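Local coordinates for vinylacetyl-CoA Delta-isomerase (PDB 6VJR) that dehydrates 4-hydroxybutyryl-CoA as an oxygen-tolerant flavin and [4Fe-4S] enzyme of an ammonia-oxidizing archaeon, and probably also isomerises vinylacetyl-CoA, at the interface of chains A and B. Coordinates in Å, arbitrary orientation; residue numbers count along the deposited sequence, not the author numbering. Chains: chain A/B, Vinylacetyl-CoA Delta-isomerase.

The interface of chains A and B. Residues chain A 236, 239, 244, 393, 426; chain B 22, 230, 234-235.
B:Arg230 bends at chi3 (72°) and presents the end of its guanidinium to A:Glu239, whose chain stays extended beyond CG and meets it head-on. The contact belongs to a two-fold interface in the deposited four-copy assembly, possibly the biological one, of this 4-hydroxyphenylacetate 3-hydroxylase (HpaB) family member, and it has a twin with the chains exchanged. The carboxylate and guanidinium planes lie 16° apart, and the salt bridge is bidentate: B:Arg230 NH1 hydrogen-bonds A:Glu239 OE2 at 2.8 Å. B:Arg230 NH2 does the same to A:Glu239 OE1 at 2.9 Å, each oxygen using its syn lone pair. B:Arg230 NH1 also forms a salt bridge to A:Asp244 OD2 (3.0 Å), met on the anti side and tilted out of the plane of a carboxylate turned 80° from the guanidinium. Within chain B, NE and NH2 grip B:Asp234 side-on, B:Arg230 NE to B:Asp234 OD2 at 2.9 Å, which fixes the guanidinium's rotation. One face is stacked by the A:Arg236 guanidinium, with A:Arg236 NE 3.7 Å from B:Arg230 CZ; the opposite face has B:Phe22 CE1 over its centre, and B:Phe22 CD1 also packs on A:Ser393 CB. The surrounding carboxylates probably offset the like charges of this stack. A leucine in place of B:Arg230 would probably leave the carboxylates of A:Glu239, A:Asp244 and B:Asp234 without the guanidinium they share. In the second shell, A:Arg426 NE holds A:Asp244 OD1 (3.0 Å), while A:Arg236 NH1 bonds the backbone O of A:Asp244. Water 1 links A:Arg236 NE to B:Asp234 OD1.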
ATOM      1  N   ARG A 236      15.101  -7.093  30.198  1.00 14.72           N
ATOM      2  CA  ARG A 236      15.564  -8.437  29.934  1.00 14.84           C
ATOM      3  C   ARG A 236      17.085  -8.500  30.018  1.00 14.37           C
ATOM      4  O   ARG A 236      17.664  -9.563  30.325  1.00 16.74           O
ATOM      5  CB  ARG A 236      15.103  -8.938  28.573  1.00 14.28           C
ATOM      6  CG  ARG A 236      13.596  -9.146  28.565  1.00 14.32           C
ATOM      7  CD  ARG A 236      13.142  -9.835  27.339  1.00 13.75           C
ATOM      8  NE  ARG A 236      11.688  -9.942  27.206  1.00 14.22           N
ATOM      9  CZ  ARG A 236      11.062 -10.568  26.236  1.00 14.08           C
ATOM     10  NH1 ARG A 236      11.742 -11.222  25.340  1.00 14.88           N
ATOM     11  NH2 ARG A 236       9.720 -10.560  26.145  1.00 15.18           N
ATOM     12  N   GLU A 239      18.245  -9.465  33.415  1.00 17.93           N
ATOM     13  CA  GLU A 239      17.926 -10.811  33.857  1.00 19.33           C
ATOM     14  C   GLU A 239      19.084 -11.729  33.483  1.00 19.62           C
ATOM     15  O   GLU A 239      19.725 -11.531  32.461  1.00 19.04           O
ATOM     16  CB  GLU A 239      16.691 -11.396  33.162  1.00 19.09           C
ATOM     17  CG  GLU A 239      15.411 -10.566  33.233  1.00 20.71           C
ATOM     18  CD  GLU A 239      14.359 -11.014  32.203  1.00 20.36           C
ATOM     19  OE1 GLU A 239      13.284 -10.329  32.159  1.00 20.12           O
ATOM     20  OE2 GLU A 239      14.606 -12.043  31.443  1.00 19.53           O
ATOM     21  N   ASP A 244      16.488 -14.638  26.002  1.00 14.56           N
ATOM     22  CA  ASP A 244      15.280 -13.828  25.892  1.00 14.92           C
ATOM     23  C   ASP A 244      15.578 -12.410  25.403  1.00 14.64           C
ATOM     24  O   ASP A 244      14.705 -11.732  24.891  1.00 15.95           O
ATOM     25  CB  ASP A 244      14.471 -13.869  27.177  1.00 15.64           C
ATOM     26  CG  ASP A 244      13.940 -15.246  27.536  1.00 17.04           C
ATOM     27  OD1 ASP A 244      13.952 -16.098  26.630  1.00 20.31           O
ATOM     28  OD2 ASP A 244      13.543 -15.456  28.718  1.00 16.53           O
ATOM     29  N   SER A 393       9.899 -18.415  28.809  1.00 13.29           N
ATOM     30  CA  SER A 393      11.189 -17.854  29.180  1.00 13.13           C
ATOM     31  C   SER A 393      12.311 -18.892  29.142  1.00 13.28           C
ATOM     32  O   SER A 393      12.098 -20.099  29.254  1.00 14.29           O
ATOM     33  CB  SER A 393      11.118 -17.264  30.584  1.00 14.25           C
ATOM     34  OG  SER A 393      11.177 -18.268  31.601  1.00 16.07           O
ATOM     35  N   ARG A 426      13.451 -15.269  19.397  1.00 12.51           N
ATOM     36  CA  ARG A 426      13.760 -14.123  20.271  1.00 12.19           C
ATOM     37  C   ARG A 426      14.399 -12.977  19.480  1.00 11.91           C
ATOM     38  O   ARG A 426      14.152 -11.821  19.764  1.00 12.40           O
ATOM     39  CB  ARG A 426      14.622 -14.531  21.470  1.00 12.86           C
ATOM     40  CG  ARG A 426      13.812 -15.351  22.476  1.00 12.88           C
ATOM     41  CD  ARG A 426      12.722 -14.522  23.119  1.00 13.13           C
ATOM     42  NE  ARG A 426      12.210 -15.223  24.289  1.00 13.48           N
ATOM     43  CZ  ARG A 426      10.899 -15.278  24.631  1.00 14.38           C
ATOM     44  NH1 ARG A 426      10.062 -14.426  24.087  1.00 16.72           N
ATOM     45  NH2 ARG A 426      10.502 -16.123  25.571  1.00 16.24           N
TER
ATOM     46  N   PHE B  22       8.802 -18.354  34.636  1.00 16.59           N
ATOM     47  CA  PHE B  22      10.156 -17.970  35.022  1.00 16.62           C
ATOM     48  C   PHE B  22      10.807 -19.014  35.940  1.00 17.05           C
ATOM     49  O   PHE B  22      11.588 -18.649  36.823  1.00 19.92           O
ATOM     50  CB  PHE B  22      10.176 -16.585  35.679  1.00 17.36           C
ATOM     51  CG  PHE B  22       9.697 -15.455  34.773  1.00 17.90           C
ATOM     52  CD1 PHE B  22      10.110 -15.372  33.433  1.00 20.19           C
ATOM     53  CD2 PHE B  22       8.807 -14.498  35.238  1.00 17.19           C
ATOM     54  CE1 PHE B  22       9.694 -14.324  32.618  1.00 20.75           C
ATOM     55  CE2 PHE B  22       8.395 -13.473  34.402  1.00 19.32           C
ATOM     56  CZ  PHE B  22       8.795 -13.418  33.087  1.00 19.04           C
ATOM     57  N   ARG B 230       5.996 -15.708  27.631  1.00 14.75           N
ATOM     58  CA  ARG B 230       6.435 -14.335  27.819  1.00 14.28           C
ATOM     59  C   ARG B 230       5.651 -13.386  26.906  1.00 16.23           C
ATOM     60  O   ARG B 230       5.102 -13.756  25.884  1.00 17.96           O
ATOM     61  CB  ARG B 230       7.938 -14.149  27.598  1.00 14.07           C
ATOM     62  CG  ARG B 230       8.827 -14.863  28.591  1.00 14.28           C
ATOM     63  CD  ARG B 230      10.202 -14.241  28.656  1.00 13.32           C
ATOM     64  NE  ARG B 230      10.173 -12.934  29.319  1.00 14.42           N
ATOM     65  CZ  ARG B 230      11.219 -12.360  29.917  1.00 13.73           C
ATOM     66  NH1 ARG B 230      12.415 -12.938  29.864  1.00 13.85           N
ATOM     67  NH2 ARG B 230      11.053 -11.245  30.586  1.00 14.72           N
ATOM     68  N   ASP B 234       6.602  -7.775  29.515  1.00 12.79           N
ATOM     69  CA  ASP B 234       5.844  -8.524  30.519  1.00 13.81           C
ATOM     70  C   ASP B 234       6.136  -8.099  31.957  1.00 14.68           C
ATOM     71  O   ASP B 234       5.216  -7.859  32.779  1.00 16.24           O
ATOM     72  CB  ASP B 234       6.037 -10.030  30.367  1.00 14.04           C
ATOM     73  CG  ASP B 234       7.441 -10.585  30.130  1.00 13.98           C
ATOM     74  OD1 ASP B 234       8.428  -9.852  30.376  1.00 15.90           O
ATOM     75  OD2 ASP B 234       7.535 -11.750  29.684  1.00 15.22           O
ATOM     76  N   THR B 235       7.424  -7.996  32.278  1.00 14.17           N
ATOM     77  CA  THR B 235       7.836  -7.825  33.657  1.00 15.04           C
ATOM     78  C   THR B 235       7.609  -6.404  34.165  1.00 14.74           C
ATOM     79  O   THR B 235       7.724  -6.166  35.378  1.00 15.73           O
ATOM     80  CB  THR B 235       9.282  -8.268  33.881  1.00 16.10           C
ATOM     81  OG1 THR B 235      10.110  -7.502  33.023  1.00 18.45           O
ATOM     82  CG2 THR B 235       9.469  -9.757  33.659  1.00 17.32           C
TER
HETATM   83  O   HOH W   1      10.015  -8.209  28.815  1.00 17.34           O
HETATM   84  O   HOH W   2       7.207 -14.630  23.898  1.00 23.12           O
HETATM   85  O   HOH W   3      12.697  -8.229  33.494  1.00 27.19           O